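Local coordinates for protein Nrps/pks (Streptomyces albus, PDB 4OPF) that probably catalyses a decarboxylative condensation step in building the oxazolomycin polyketide chain, as a ketosynthase domain of an AT-less type I synthase, at residues 273-278 with 312-317. Residues are numbered along the deposited sequence; the frame is centred on the assembly and turned at random.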
# COMPACT_ATOMS: atom_id res chain seq x y z
N GLY A 273 11.02 11.61 -14.09
CA GLY A 273 11.33 11.60 -12.69
C GLY A 273 11.30 10.19 -12.08
O GLY A 273 12.15 9.83 -11.29
N VAL A 274 10.30 9.37 -12.44
CA VAL A 274 10.18 8.06 -11.82
C VAL A 274 11.32 7.19 -12.30
O VAL A 274 11.88 6.39 -11.54
CB VAL A 274 8.81 7.43 -12.06
CG1 VAL A 274 8.71 6.81 -13.45
CG2 VAL A 274 8.59 6.37 -11.03
N MSE A 275 11.72 7.36 -13.54
CA MSE A 275 12.83 6.54 -14.04
C MSE A 275 14.14 6.99 -13.42
O MSE A 275 14.93 6.15 -12.99
CB MSE A 275 12.96 6.57 -15.55
CG MSE A 275 11.74 5.96 -16.27
SE MSE A 275 12.07 5.74 -18.21
CE MSE A 275 11.70 7.56 -18.71
N ALA A 276 14.39 8.29 -13.37
CA ALA A 276 15.60 8.80 -12.70
C ALA A 276 15.66 8.43 -11.24
O ALA A 276 16.72 8.09 -10.72
CB ALA A 276 15.69 10.32 -12.87
N ARG A 277 14.53 8.44 -10.53
CA ARG A 277 14.52 7.99 -9.15
C ARG A 277 14.85 6.53 -8.98
O ARG A 277 15.59 6.14 -8.07
CB ARG A 277 13.14 8.34 -8.52
CG ARG A 277 12.97 7.95 -7.08
CD ARG A 277 13.88 8.74 -6.10
NE ARG A 277 13.71 8.15 -4.77
CZ ARG A 277 14.62 8.15 -3.80
NH1 ARG A 277 14.34 7.53 -2.65
NH2 ARG A 277 15.80 8.75 -3.99
N ALA A 278 14.29 5.66 -9.80
CA ALA A 278 14.60 4.22 -9.64
C ALA A 278 16.08 3.96 -9.88
O ALA A 278 16.70 3.12 -9.20
CB ALA A 278 13.80 3.36 -10.59
N ALA A 312 16.14 10.74 -22.68
CA ALA A 312 16.60 11.82 -21.83
C ALA A 312 17.19 11.30 -20.52
O ALA A 312 18.17 11.83 -20.03
CB ALA A 312 15.50 12.84 -21.57
N VAL A 313 16.62 10.26 -19.96
CA VAL A 313 17.06 9.79 -18.69
C VAL A 313 18.22 8.79 -18.85
O VAL A 313 19.19 8.84 -18.10
CB VAL A 313 15.93 9.09 -17.93
CG1 VAL A 313 16.47 8.27 -16.76
CG2 VAL A 313 14.93 10.09 -17.39
N TYR A 314 18.07 7.86 -19.78
CA TYR A 314 19.00 6.72 -19.91
C TYR A 314 20.20 6.94 -20.82
O TYR A 314 21.26 6.32 -20.61
CB TYR A 314 18.24 5.46 -20.39
CG TYR A 314 17.62 4.73 -19.24
CD1 TYR A 314 18.40 3.93 -18.48
CD2 TYR A 314 16.30 4.86 -18.90
CE1 TYR A 314 17.89 3.22 -17.45
CE2 TYR A 314 15.78 4.19 -17.82
CZ TYR A 314 16.58 3.36 -17.10
OH TYR A 314 16.20 2.70 -15.98
N ARG A 315 20.02 7.81 -21.81
CA ARG A 315 21.02 8.04 -22.86
C ARG A 315 21.32 9.51 -23.16
O ARG A 315 21.55 9.89 -24.30
CB ARG A 315 20.64 7.29 -24.16
CG ARG A 315 20.69 5.75 -24.04
CD ARG A 315 22.05 5.21 -23.59
NE ARG A 315 22.05 3.76 -23.56
CZ ARG A 315 21.80 3.00 -22.48
NH1 ARG A 315 21.53 3.52 -21.31
NH2 ARG A 315 21.81 1.69 -22.59
N ASP A 316 21.33 10.34 -22.12
CA ASP A 316 21.56 11.76 -22.31
C ASP A 316 23.03 11.97 -22.60
O ASP A 316 23.84 11.70 -21.75
CB ASP A 316 21.14 12.53 -21.04
CG ASP A 316 21.10 14.00 -21.26
OD1 ASP A 316 21.20 14.39 -22.45
OD2 ASP A 316 21.07 14.79 -20.28
N GLY A 317 23.36 12.37 -23.80
CA GLY A 317 24.74 12.53 -24.24
C GLY A 317 25.48 11.20 -24.42
O GLY A 317 26.70 11.16 -24.29
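The selenium of Met-275, a selenomethionine, lies at the rim of the Tyr-314 ring, almost exactly in the ring plane, with Met-275 SE 4.0 Å from Tyr-314 CE2. From the same SE to the centroid of the Tyr-314 ring the distance is 5.3 Å. The two side chains cross at about a right angle in this edge-on Met-aromatic contact. The Met-275 chain runs extended through chi2 and then bends at its last torsion (chi3 -81°), which turns the terminal CE away from the ring and leaves SE as the atom that meets it. The same side chain also packs on Ala-309 and Ile-310 of helix 300-314. Tyr-314 OH is hydrogen-bonded to His-404 NE2 of strand 401-408, a residue on which Met-275 also rests, and this bond probably helps to set the rotation of the ring.

Val-313 packs against both Met-275 and Ala-276. With CG1 anti to the backbone N (chi1 165°), this methyl is directed at helix 268-282. Val-313 CG1 lies 4.1 Å from Met-275 CB. The distance from Val-313 CG1 to Ala-276 N is 4.0 Å. Ala-276 CB flanks the same methyl more loosely. No hydrogen bond crosses between the segments. Just past the helix end, Arg-315 NH1 donates a nearly straight bond (2.9 Å, 167°) to Tyr-314 O from above the carbonyl plane, while its guanidinium also binds the carbonyls of Ala-286, Val-289, Thr-320 and Pro-321. Apolar helix-helix packing of this kind, over strands of the mixed sheet, belongs to the C-terminal half of the thiolase-type ketosynthase fold.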